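Side-chain contacts in alanine racemase, biosynthetic (Pseudomonas aeruginosa PAO1, PDB 6A2F), which belongs to the alanine racemase family and forms a dimer of subunits with a TIM-barrel N-terminal domain, a mostly beta C-terminal domain and a covalently bound pyridoxal phosphate: residues A[271-274]-A[278-281]; A[301-306]-A[349-354]; A[332-337]-A[342-347]. All coordinates share one frame; numbering follows the deposited sequence.

Interaction 1 of 3, residues A[271-274]-A[278-281]; sequences CGYA and PRTA. With DLY (D-lysine), chain D; ACT (acetate ion), chain E.
In the D-lysine pocket at the subunit interface, Tyr-273 and Arg-279 lie side by side and point the same way, two neighbours on the long loop between strands 264-269 and 286-289. Pro-278 to Ala-281 form a type I turn, closed by a weak Ala-281 N to Pro-278 O bond, and this turn presents Arg-279 to the tyrosine. The arginine chain is extended, with CG anti to the backbone N (chi1 174°), and its methylenes run along the CD2-CE2 side of the ring. Arg-279 CB and CG are both 3.5 Å from Tyr-273 CD2, and Arg-279 CD is 3.7 Å from Tyr-273 CE2. The CD methylene makes an off-centre CH-pi contact, 4.1 Å from the centroid of the Tyr-273 ring. Beyond it the guanidinium is turned 72° from the ring plane, so the two flat groups do not stack.

Both polar ends reach past this apolar flank. D-lysine NZ comes to the edge of the phenol, near its plane, and donates to Tyr-273 OH at 2.6 Å. Arg-279 NH2 meets an acetate, probably from the crystallisation liquor, at 2.6 Å from its OXT, with an N-H...O angle of 158°. The other subunit completes the setting: its Glu-343 accepts from Arg-279 N, its Thr-339 OG1 bonds to Arg-279 NH1, and its Tyr-342 packs on Tyr-273.

No hydrogen bond joins the two segments. Apolar contact and the CH-pi approach join the two side chains, while the turn and the second subunit also fix the arginine; the hydroxyl is left to the ligand, and the guanidinium to the acetate and the second subunit.

Interaction 2 of 3, residues A[301-306]-A[349-354]; sequences SMDMLA and TARVPR. With DLY (D-lysine), chain D.
Behind the carboxylate end of the D-lysine pocket, Asp-303 and Arg-351 form a salt bridge, their side chains crossing at about a right angle. Asp-303 OD1 sits at the guanidinium edge. Arg-351 NH1 is modelled 2.4 Å from Asp-303 OD1, so short that the exact length is doubtful, and Arg-351 NH2 makes a weak bond of 2.8 Å to the same oxygen. OD1 alone thus takes both terminal nitrogens, and with the carboxylate and guanidinium planes 53° apart the pair is not coplanar.

Residues 301-306 run from a pocket loop into strand 305-308 of the C-terminal domain's mixed sheet, while Thr-349 to Val-352 make a type I turn. On the ligand side, D-lysine OXT accepts from Ser-301 OG at 2.6 Å and from Asp-303 N at 3.0 Å, the latter nearly straight at 167°. Arg-351 has further anionic partners, Asp-275 at NE and Glu-63 of the second subunit at NH2. Past the turn, Arg-354 NH1 bonds to Val-352 O at 2.7 Å, in the carbonyl plane, and to Thr-349 O at 3.1 Å; Val-352 N reaches Thr-349 O from the opposite face.

Interaction 3 of 3, residues A[332-337]-A[342-347]; sequences EVARAC and YELLSK
Leu-344 fills the join between helices 330-336 and 341-346, where two consecutive helices of the C-terminal domain meet, its CD2 reaching both Val-333 and Ala-334 and its CD1 only Ala-334 CB. The tight part is small, and apolar in its side chains. Leu-344 CD2 lies 3.9 Å from Val-333 CG1, with the two side chains crossing at about a right angle. The same methyl is 3.9 Å from Ala-334 CB and 3.7 Å from Ala-334 N, close up against the backbone, while Leu-344 CD1 stands 4.1 Å from Ala-334 CB. Leucine torsions of -88° and 55° direct both methyls at that small residue; Pro-278 and Trp-324 also touch Leu-344.

Away from Leu-344 the contact loosens, and Arg-335 on the first helix is exposed. Two polar pairs close within residues 342-347: Lys-347 NZ forms a salt bridge with Glu-343 OE2, 3.1 Å away, the hydrogen bond in it weak, and Ser-346 OG bonds to Tyr-342 O at 3.0 Å from above the carbonyl plane.

With no hydrogen bond across the segments, apolar packing joins them here, while polar groups of 342-347 also find partners at LLP (Tyr-342 OH with its OP2) and on the second subunit (Glu-343 with its Arg-279 N, Lys-347 with its Tyr-277 O).

In the fold
Following the chain, strand 264-269 leads into the loop where interaction 1 closes a very short excursion, with three residues between its segments. The chain then passes through strands 286-289 and 292-296 to residues 301-306, where interaction 2 opens; it closes 43 residues later, in the turn that leads into strand 354-356. Interaction 3 is nested inside that loop, joining two consecutive helices. Interactions 1 and 2 are neighbours, centres about 8 Å apart, linked by Ala-274 to Thr-349 and Tyr-273 to Ser-301, and both touch D-lysine. Interaction 3 packs on interaction 1 through Pro-278 and Ala-281. All three lie in the C-terminal domain and reach the second subunit.

Interaction 1 of 3, residues A[271-274]-A[278-281]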
ATOM      1  N   CYS A 271      -6.668  12.495   0.371  1.00 12.51           N
ATOM      2  CA  CYS A 271      -5.915  11.310  -0.048  1.00 12.29           C
ATOM      3  C   CYS A 271      -4.551  11.323   0.618  1.00 12.03           C
ATOM      4  O   CYS A 271      -3.885  12.351   0.637  1.00 12.04           O
ATOM      5  CB  CYS A 271      -5.754  11.259  -1.572  1.00 12.21           C
ATOM      6  SG  CYS A 271      -4.906   9.777  -2.179  1.00 12.31           S
ATOM      7  N   GLY A 272      -4.143  10.183   1.165  1.00 11.85           N
ATOM      8  CA  GLY A 272      -2.847  10.060   1.827  1.00 11.66           C
ATOM      9  C   GLY A 272      -2.229   8.693   1.637  1.00 11.56           C
ATOM     10  O   GLY A 272      -2.776   7.856   0.915  1.00 11.51           O
ATOM     11  N   TYR A 273      -1.098   8.449   2.296  1.00 11.64           N
ATOM     12  CA  TYR A 273      -0.343   7.213   2.057  1.00 11.71           C
ATOM     13  C   TYR A 273      -1.051   5.922   2.485  1.00 11.74           C
ATOM     14  O   TYR A 273      -0.745   4.852   1.961  1.00 11.76           O
ATOM     15  CB  TYR A 273       1.105   7.280   2.579  1.00 11.73           C
ATOM     16  CG  TYR A 273       1.286   7.535   4.059  1.00 11.85           C
ATOM     17  CD1 TYR A 273       1.025   6.540   5.004  1.00 11.82           C
ATOM     18  CD2 TYR A 273       1.762   8.765   4.517  1.00 11.89           C
ATOM     19  CE1 TYR A 273       1.204   6.777   6.359  1.00 11.84           C
ATOM     20  CE2 TYR A 273       1.952   9.006   5.870  1.00 11.87           C
ATOM     21  CZ  TYR A 273       1.670   8.012   6.784  1.00 11.90           C
ATOM     22  OH  TYR A 273       1.853   8.257   8.126  1.00 11.99           O
ATOM     23  N   ALA A 274      -2.003   6.026   3.411  1.00 11.64           N
ATOM     24  CA  ALA A 274      -2.823   4.875   3.795  1.00 11.57           C
ATOM     25  C   ALA A 274      -3.879   4.526   2.744  1.00 11.51           C
ATOM     26  O   ALA A 274      -4.478   3.455   2.793  1.00 11.46           O
ATOM     27  CB  ALA A 274      -3.473   5.107   5.148  1.00 11.59           C
ATOM     28  N   PRO A 278       2.052   7.294  -2.518  1.00 12.33           N
ATOM     29  CA  PRO A 278       3.423   7.238  -1.982  1.00 12.33           C
ATOM     30  C   PRO A 278       3.662   8.315  -0.931  1.00 12.42           C
ATOM     31  O   PRO A 278       3.438   9.496  -1.204  1.00 12.50           O
ATOM     32  CB  PRO A 278       4.294   7.496  -3.214  1.00 12.26           C
ATOM     33  CG  PRO A 278       3.456   7.035  -4.361  1.00 12.37           C
ATOM     34  CD  PRO A 278       2.042   7.400  -3.990  1.00 12.31           C
ATOM     35  N   ARG A 279       4.103   7.914   0.261  1.00 12.40           N
ATOM     36  CA  ARG A 279       4.352   8.874   1.338  1.00 12.44           C
ATOM     37  C   ARG A 279       5.436   9.889   0.986  1.00 12.62           C
ATOM     38  O   ARG A 279       5.347  11.057   1.379  1.00 12.64           O
ATOM     39  CB  ARG A 279       4.715   8.175   2.649  1.00 12.32           C
ATOM     40  CG  ARG A 279       5.115   9.154   3.736  1.00 12.35           C
ATOM     41  CD  ARG A 279       5.515   8.507   5.048  1.00 12.28           C
ATOM     42  NE  ARG A 279       6.089   9.525   5.921  1.00 12.24           N
ATOM     43  CZ  ARG A 279       7.377   9.850   5.952  1.00 12.28           C
ATOM     44  NH1 ARG A 279       8.256   9.223   5.179  1.00 12.31           N
ATOM     45  NH2 ARG A 279       7.793  10.806   6.768  1.00 12.29           N
ATOM     46  N   THR A 280       6.452   9.437   0.252  1.00 12.80           N
ATOM     47  CA  THR A 280       7.645  10.246  -0.019  1.00 13.16           C
ATOM     48  C   THR A 280       7.537  11.098  -1.294  1.00 13.39           C
ATOM     49  O   THR A 280       8.516  11.720  -1.710  1.00 13.26           O
ATOM     50  CB  THR A 280       8.923   9.375  -0.070  1.00 13.12           C
ATOM     51  OG1 THR A 280       8.747   8.309  -1.011  1.00 12.97           O
ATOM     52  CG2 THR A 280       9.223   8.783   1.303  1.00 13.22           C
ATOM     53  N   ALA A 281       6.351  11.124  -1.901  1.00 13.75           N
ATOM     54  CA  ALA A 281       6.088  11.966  -3.067  1.00 14.13           C
ATOM     55  C   ALA A 281       6.681  13.353  -2.844  1.00 14.43           C
ATOM     56  O   ALA A 281       6.250  14.070  -1.939  1.00 14.26           O
ATOM     57  CB  ALA A 281       4.594  12.061  -3.337  1.00 13.99           C
TER
HETATM   58  N   DLY D 402      -2.159  14.778   9.605  0.70 22.64           N
HETATM   59  CA  DLY D 402      -2.305  13.306   9.835  0.70 23.02           C
HETATM   60  C   DLY D 402      -3.312  12.700   8.887  0.70 23.09           C
HETATM   61  O   DLY D 402      -4.357  12.204   9.306  0.70 23.32           O
HETATM   62  CB  DLY D 402      -0.946  12.639   9.647  0.70 22.70           C
HETATM   63  CG  DLY D 402      -0.701  11.470  10.596  0.70 22.31           C
HETATM   64  CD  DLY D 402       0.203  10.427   9.951  0.70 21.58           C
HETATM   65  CE  DLY D 402       1.679  10.783  10.087  0.70 21.20           C
HETATM   66  NZ  DLY D 402       2.274  10.778   8.767  0.70 20.76           N
HETATM   67  OXT DLY D 402      -3.137  12.671   7.668  0.70 23.06           O
HETATM   68  C   ACT E 403       5.683  12.086   8.996  1.00 34.30           C
HETATM   69  O   ACT E 403       4.762  11.262   8.787  1.00 34.35           O
HETATM   70  OXT ACT E 403       6.372  12.546   8.062  1.00 33.88           O
HETATM   71  CH3 ACT E 403       5.980  12.544  10.398  1.00 34.07           C

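Interaction 2 of 3, residues A[301-306]-A[349-354]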
ATOM      1  N   SER A 301       0.795  12.968   4.258  1.00 13.91           N
ATOM      2  CA  SER A 301       0.497  12.300   5.516  1.00 13.96           C
ATOM      3  C   SER A 301      -0.437  11.099   5.285  1.00 14.11           C
ATOM      4  O   SER A 301      -0.703  10.732   4.135  1.00 13.96           O
ATOM      5  CB  SER A 301      -0.062  13.291   6.530  1.00 13.94           C
ATOM      6  OG  SER A 301      -1.342  13.754   6.159  1.00 13.97           O
ATOM      7  N   MET A 302      -0.903  10.477   6.366  1.00 14.25           N
ATOM      8  CA  MET A 302      -1.661   9.225   6.279  1.00 14.48           C
ATOM      9  C   MET A 302      -2.968   9.350   5.489  1.00 14.62           C
ATOM     10  O   MET A 302      -3.285   8.493   4.661  1.00 14.50           O
ATOM     11  CB  MET A 302      -1.932   8.674   7.684  1.00 14.54           C
ATOM     12  CG  MET A 302      -2.545   7.283   7.729  1.00 14.68           C
ATOM     13  SD  MET A 302      -2.525   6.535   9.371  1.00 14.72           S
ATOM     14  CE  MET A 302      -0.778   6.167   9.525  1.00 14.73           C
ATOM     15  N   ASP A 303      -3.741  10.379   5.784  1.00 14.93           N
ATOM     16  CA  ASP A 303      -5.005  10.565   5.109  1.00 15.57           C
ATOM     17  C   ASP A 303      -5.081  11.823   4.264  1.00 16.07           C
ATOM     18  O   ASP A 303      -6.072  12.046   3.587  1.00 16.04           O
ATOM     19  CB  ASP A 303      -6.129  10.573   6.149  1.00 15.47           C
ATOM     20  CG  ASP A 303      -5.996   9.454   7.155  1.00 15.48           C
ATOM     21  OD1 ASP A 303      -6.378   8.325   6.826  1.00 15.45           O
ATOM     22  OD2 ASP A 303      -5.516   9.699   8.273  1.00 15.53           O
ATOM     23  N   MET A 304      -4.058  12.666   4.344  1.00 16.82           N
ATOM     24  CA  MET A 304      -4.095  13.945   3.644  1.00 17.60           C
ATOM     25  C   MET A 304      -2.886  14.286   2.787  1.00 17.26           C
ATOM     26  O   MET A 304      -1.782  13.802   3.005  1.00 17.15           O
ATOM     27  CB  MET A 304      -4.357  15.077   4.643  1.00 18.76           C
ATOM     28  CG  MET A 304      -5.721  15.004   5.306  1.00 20.16           C
ATOM     29  SD  MET A 304      -5.918  16.114   6.711  1.00 22.33           S
ATOM     30  CE  MET A 304      -4.938  15.291   7.957  1.00 21.53           C
ATOM     31  N   LEU A 305      -3.139  15.121   1.783  1.00 16.77           N
ATOM     32  CA  LEU A 305      -2.118  15.592   0.861  1.00 16.69           C
ATOM     33  C   LEU A 305      -2.329  17.085   0.630  1.00 16.69           C
ATOM     34  O   LEU A 305      -3.454  17.577   0.708  1.00 16.69           O
ATOM     35  CB  LEU A 305      -2.195  14.831  -0.464  1.00 16.44           C
ATOM     36  CG  LEU A 305      -1.706  15.571  -1.712  1.00 16.23           C
ATOM     37  CD1 LEU A 305      -1.666  14.635  -2.911  1.00 15.90           C
ATOM     38  CD2 LEU A 305      -2.577  16.784  -2.002  1.00 16.11           C
ATOM     39  N   ALA A 306      -1.248  17.802   0.346  1.00 16.81           N
ATOM     40  CA  ALA A 306      -1.330  19.245   0.109  1.00 16.97           C
ATOM     41  C   ALA A 306      -0.808  19.640  -1.268  1.00 17.05           C
ATOM     42  O   ALA A 306       0.152  19.065  -1.761  1.00 17.09           O
ATOM     43  CB  ALA A 306      -0.603  20.013   1.202  1.00 16.75           C
ATOM     44  N   THR A 349      -5.559   0.886  -1.323  1.00 11.54           N
ATOM     45  CA  THR A 349      -5.987   0.041  -0.194  1.00 11.76           C
ATOM     46  C   THR A 349      -7.492  -0.211  -0.135  1.00 11.96           C
ATOM     47  O   THR A 349      -8.272   0.476  -0.796  1.00 11.87           O
ATOM     48  CB  THR A 349      -5.532   0.633   1.155  1.00 11.65           C
ATOM     49  OG1 THR A 349      -6.010   1.980   1.266  1.00 11.61           O
ATOM     50  CG2 THR A 349      -4.009   0.617   1.269  1.00 11.53           C
ATOM     51  N   ALA A 350      -7.881  -1.191   0.681  1.00 12.35           N
ATOM     52  CA  ALA A 350      -9.275  -1.624   0.817  1.00 12.84           C
ATOM     53  C   ALA A 350     -10.246  -0.492   1.148  1.00 13.22           C
ATOM     54  O   ALA A 350     -11.396  -0.506   0.698  1.00 13.45           O
ATOM     55  CB  ALA A 350      -9.393  -2.739   1.848  1.00 12.71           C
ATOM     56  N   ARG A 351      -9.782   0.494   1.913  1.00 13.51           N
ATOM     57  CA  ARG A 351     -10.654   1.584   2.351  1.00 13.76           C
ATOM     58  C   ARG A 351     -10.988   2.599   1.260  1.00 14.00           C
ATOM     59  O   ARG A 351     -11.846   3.456   1.453  1.00 14.09           O
ATOM     60  CB  ARG A 351     -10.074   2.283   3.574  1.00 13.68           C
ATOM     61  CG  ARG A 351      -8.907   3.203   3.287  1.00 13.69           C
ATOM     62  CD  ARG A 351      -8.638   4.027   4.528  1.00 13.70           C
ATOM     63  NE  ARG A 351      -7.698   5.102   4.264  1.00 13.54           N
ATOM     64  CZ  ARG A 351      -7.481   6.117   5.086  1.00 13.36           C
ATOM     65  NH1 ARG A 351      -6.598   7.044   4.750  1.00 13.39           N
ATOM     66  NH2 ARG A 351      -8.144   6.207   6.234  1.00 13.06           N
ATOM     67  N   VAL A 352     -10.302   2.511   0.124  1.00 14.35           N
ATOM     68  CA  VAL A 352     -10.669   3.297  -1.049  1.00 14.69           C
ATOM     69  C   VAL A 352     -11.728   2.517  -1.821  1.00 15.17           C
ATOM     70  O   VAL A 352     -11.427   1.466  -2.393  1.00 15.09           O
ATOM     71  CB  VAL A 352      -9.456   3.573  -1.961  1.00 14.48           C
ATOM     72  CG1 VAL A 352      -9.867   4.424  -3.158  1.00 14.22           C
ATOM     73  CG2 VAL A 352      -8.340   4.240  -1.173  1.00 14.24           C
ATOM     74  N   PRO A 353     -12.981   3.009  -1.820  1.00 15.85           N
ATOM     75  CA  PRO A 353     -14.034   2.291  -2.541  1.00 16.25           C
ATOM     76  C   PRO A 353     -13.780   2.259  -4.040  1.00 16.74           C
ATOM     77  O   PRO A 353     -13.221   3.203  -4.598  1.00 16.93           O
ATOM     78  CB  PRO A 353     -15.304   3.095  -2.226  1.00 15.99           C
ATOM     79  CG  PRO A 353     -14.837   4.417  -1.736  1.00 16.07           C
ATOM     80  CD  PRO A 353     -13.509   4.172  -1.084  1.00 16.02           C
ATOM     81  N   ARG A 354     -14.176   1.164  -4.674  1.00 17.45           N
ATOM     82  CA  ARG A 354     -14.077   1.036  -6.114  1.00 18.60           C
ATOM     83  C   ARG A 354     -15.463   1.241  -6.724  1.00 20.07           C
ATOM     84  O   ARG A 354     -16.433   0.632  -6.269  1.00 20.19           O
ATOM     85  CB  ARG A 354     -13.513  -0.343  -6.497  1.00 18.19           C
ATOM     86  CG  ARG A 354     -12.269  -0.798  -5.729  1.00 17.87           C
ATOM     87  CD  ARG A 354     -11.083   0.131  -5.957  1.00 17.52           C
ATOM     88  NE  ARG A 354      -9.786  -0.532  -5.834  1.00 17.15           N
ATOM     89  CZ  ARG A 354      -9.056  -0.589  -4.721  1.00 17.13           C
ATOM     90  NH1 ARG A 354      -9.485  -0.032  -3.595  1.00 17.10           N
ATOM     91  NH2 ARG A 354      -7.884  -1.208  -4.735  1.00 16.79           N
TER
HETATM   92  N   DLY D 402      -2.159  14.778   9.605  0.70 22.64           N
HETATM   93  CA  DLY D 402      -2.305  13.306   9.835  0.70 23.02           C
HETATM   94  C   DLY D 402      -3.312  12.700   8.887  0.70 23.09           C
HETATM   95  O   DLY D 402      -4.357  12.204   9.306  0.70 23.32           O
HETATM   96  CB  DLY D 402      -0.946  12.639   9.647  0.70 22.70           C
HETATM   97  CG  DLY D 402      -0.701  11.470  10.596  0.70 22.31           C
HETATM   98  CD  DLY D 402       0.203  10.427   9.951  0.70 21.58           C
HETATM   99  CE  DLY D 402       1.679  10.783  10.087  0.70 21.20           C
HETATM  100  NZ  DLY D 402       2.274  10.778   8.767  0.70 20.76           N
HETATM  101  OXT DLY D 402      -3.137  12.671   7.668  0.70 23.06           O

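Interaction 3 of 3, residues A[332-337]-A[342-347]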
ATOM      1  N   GLU A 332       3.257   8.946 -15.074  1.00 13.78           N
ATOM      2  CA  GLU A 332       3.922  10.221 -14.793  1.00 14.04           C
ATOM      3  C   GLU A 332       4.061  10.443 -13.286  1.00 14.07           C
ATOM      4  O   GLU A 332       5.137  10.817 -12.809  1.00 13.88           O
ATOM      5  CB  GLU A 332       3.191  11.404 -15.445  1.00 14.20           C
ATOM      6  CG  GLU A 332       4.037  12.672 -15.535  1.00 14.25           C
ATOM      7  CD  GLU A 332       3.231  13.927 -15.838  1.00 14.38           C
ATOM      8  OE1 GLU A 332       2.245  13.854 -16.599  1.00 14.42           O
ATOM      9  OE2 GLU A 332       3.594  15.004 -15.321  1.00 14.58           O
ATOM     10  N   VAL A 333       2.977  10.198 -12.548  1.00 14.25           N
ATOM     11  CA  VAL A 333       2.975  10.374 -11.090  1.00 14.48           C
ATOM     12  C   VAL A 333       3.992   9.439 -10.435  1.00 14.69           C
ATOM     13  O   VAL A 333       4.767   9.862  -9.577  1.00 14.46           O
ATOM     14  CB  VAL A 333       1.569  10.177 -10.474  1.00 14.31           C
ATOM     15  CG1 VAL A 333       1.597  10.377  -8.965  1.00 14.18           C
ATOM     16  CG2 VAL A 333       0.575  11.143 -11.097  1.00 14.30           C
ATOM     17  N   ALA A 334       3.994   8.180 -10.867  1.00 15.24           N
ATOM     18  CA  ALA A 334       4.940   7.184 -10.369  1.00 15.95           C
ATOM     19  C   ALA A 334       6.398   7.557 -10.654  1.00 16.60           C
ATOM     20  O   ALA A 334       7.268   7.348  -9.808  1.00 16.53           O
ATOM     21  CB  ALA A 334       4.620   5.822 -10.956  1.00 15.74           C
ATOM     22  N   ARG A 335       6.653   8.101 -11.844  1.00 17.68           N
ATOM     23  CA  ARG A 335       7.999   8.529 -12.237  1.00 18.64           C
ATOM     24  C   ARG A 335       8.500   9.648 -11.323  1.00 17.80           C
ATOM     25  O   ARG A 335       9.656   9.643 -10.905  1.00 17.68           O
ATOM     26  CB  ARG A 335       8.033   8.950 -13.716  1.00 20.62           C
ATOM     27  CG  ARG A 335       9.428   9.159 -14.300  1.00 23.18           C
ATOM     28  CD  ARG A 335       9.411   9.185 -15.824  1.00 25.47           C
ATOM     29  NE  ARG A 335       8.453  10.170 -16.334  1.00 28.33           N
ATOM     30  CZ  ARG A 335       8.750  11.432 -16.654  1.00 29.79           C
ATOM     31  NH1 ARG A 335       7.791  12.242 -17.098  1.00 30.46           N
ATOM     32  NH2 ARG A 335       9.997  11.887 -16.538  1.00 30.06           N
ATOM     33  N   ALA A 336       7.612  10.583 -10.995  1.00 17.14           N
ATOM     34  CA  ALA A 336       7.927  11.664 -10.059  1.00 16.62           C
ATOM     35  C   ALA A 336       8.212  11.133  -8.651  1.00 16.31           C
ATOM     36  O   ALA A 336       8.982  11.735  -7.891  1.00 16.77           O
ATOM     37  CB  ALA A 336       6.796  12.678 -10.027  1.00 16.45           C
ATOM     38  N   CYS A 337       7.593  10.002  -8.315  1.00 15.41           N
ATOM     39  CA  CYS A 337       7.746   9.384  -7.003  1.00 14.60           C
ATOM     40  C   CYS A 337       8.885   8.372  -6.948  1.00 14.21           C
ATOM     41  O   CYS A 337       9.071   7.699  -5.933  1.00 14.23           O
ATOM     42  CB  CYS A 337       6.430   8.735  -6.568  1.00 14.42           C
ATOM     43  SG  CYS A 337       5.153   9.936  -6.135  1.00 14.25           S
ATOM     44  N   TYR A 342       2.893   0.122 -11.622  1.00 10.76           N
ATOM     45  CA  TYR A 342       2.627  -1.120 -10.900  1.00 10.71           C
ATOM     46  C   TYR A 342       2.318  -0.857  -9.424  1.00 10.69           C
ATOM     47  O   TYR A 342       1.289  -1.293  -8.914  1.00 10.77           O
ATOM     48  CB  TYR A 342       3.837  -2.053 -10.952  1.00 10.64           C
ATOM     49  CG  TYR A 342       4.263  -2.591 -12.301  1.00 10.60           C
ATOM     50  CD1 TYR A 342       3.636  -3.700 -12.865  1.00 10.55           C
ATOM     51  CD2 TYR A 342       5.351  -2.039 -12.976  1.00 10.62           C
ATOM     52  CE1 TYR A 342       4.055  -4.212 -14.084  1.00 10.54           C
ATOM     53  CE2 TYR A 342       5.779  -2.543 -14.192  1.00 10.55           C
ATOM     54  CZ  TYR A 342       5.129  -3.627 -14.745  1.00 10.58           C
ATOM     55  OH  TYR A 342       5.557  -4.128 -15.957  1.00 10.59           O
ATOM     56  N   GLU A 343       3.221  -0.149  -8.749  1.00 10.71           N
ATOM     57  CA  GLU A 343       3.137   0.035  -7.304  1.00 10.70           C
ATOM     58  C   GLU A 343       1.946   0.886  -6.893  1.00 10.72           C
ATOM     59  O   GLU A 343       1.214   0.522  -5.971  1.00 10.76           O
ATOM     60  CB  GLU A 343       4.436   0.610  -6.727  1.00 10.75           C
ATOM     61  CG  GLU A 343       4.427   0.638  -5.202  1.00 10.87           C
ATOM     62  CD  GLU A 343       5.736   1.079  -4.563  1.00 10.97           C
ATOM     63  OE1 GLU A 343       6.464   1.914  -5.148  1.00 11.08           O
ATOM     64  OE2 GLU A 343       6.028   0.589  -3.448  1.00 10.95           O
ATOM     65  N   LEU A 344       1.754   2.009  -7.581  1.00 10.68           N
ATOM     66  CA  LEU A 344       0.657   2.920  -7.272  1.00 10.66           C
ATOM     67  C   LEU A 344      -0.700   2.247  -7.450  1.00 10.73           C
ATOM     68  O   LEU A 344      -1.563   2.365  -6.581  1.00 10.76           O
ATOM     69  CB  LEU A 344       0.750   4.192  -8.114  1.00 10.67           C
ATOM     70  CG  LEU A 344       1.582   5.368  -7.577  1.00 10.74           C
ATOM     71  CD1 LEU A 344       3.013   4.967  -7.247  1.00 10.69           C
ATOM     72  CD2 LEU A 344       1.574   6.518  -8.580  1.00 10.74           C
ATOM     73  N   LEU A 345      -0.867   1.530  -8.561  1.00 10.72           N
ATOM     74  CA  LEU A 345      -2.121   0.846  -8.880  1.00 10.78           C
ATOM     75  C   LEU A 345      -2.440  -0.295  -7.912  1.00 10.71           C
ATOM     76  O   LEU A 345      -3.545  -0.364  -7.369  1.00 10.64           O
ATOM     77  CB  LEU A 345      -2.115   0.319 -10.327  1.00 10.89           C
ATOM     78  CG  LEU A 345      -2.140   1.317 -11.493  1.00 10.92           C
ATOM     79  CD1 LEU A 345      -2.013   0.583 -12.820  1.00 10.89           C
ATOM     80  CD2 LEU A 345      -3.406   2.163 -11.477  1.00 11.00           C
ATOM     81  N   SER A 346      -1.469  -1.178  -7.686  1.00 10.63           N
ATOM     82  CA  SER A 346      -1.719  -2.383  -6.894  1.00 10.63           C
ATOM     83  C   SER A 346      -1.768  -2.144  -5.385  1.00 10.67           C
ATOM     84  O   SER A 346      -2.150  -3.041  -4.632  1.00 10.69           O
ATOM     85  CB  SER A 346      -0.713  -3.484  -7.236  1.00 10.50           C
ATOM     86  OG  SER A 346       0.561  -3.165  -6.732  1.00 10.50           O
ATOM     87  N   LYS A 347      -1.400  -0.941  -4.946  1.00 10.76           N
ATOM     88  CA  LYS A 347      -1.401  -0.620  -3.515  1.00 10.90           C
ATOM     89  C   LYS A 347      -2.528   0.303  -3.046  1.00 10.97           C
ATOM     90  O   LYS A 347      -2.548   0.727  -1.883  1.00 11.00           O
ATOM     91  CB  LYS A 347      -0.046  -0.087  -3.061  1.00 10.88           C
ATOM     92  CG  LYS A 347       0.925  -1.195  -2.728  1.00 11.08           C
ATOM     93  CD  LYS A 347       1.895  -0.765  -1.645  1.00 11.32           C
ATOM     94  CE  LYS A 347       3.265  -0.469  -2.217  1.00 11.25           C
ATOM     95  NZ  LYS A 347       4.299  -0.524  -1.149  1.00 11.41           N
TER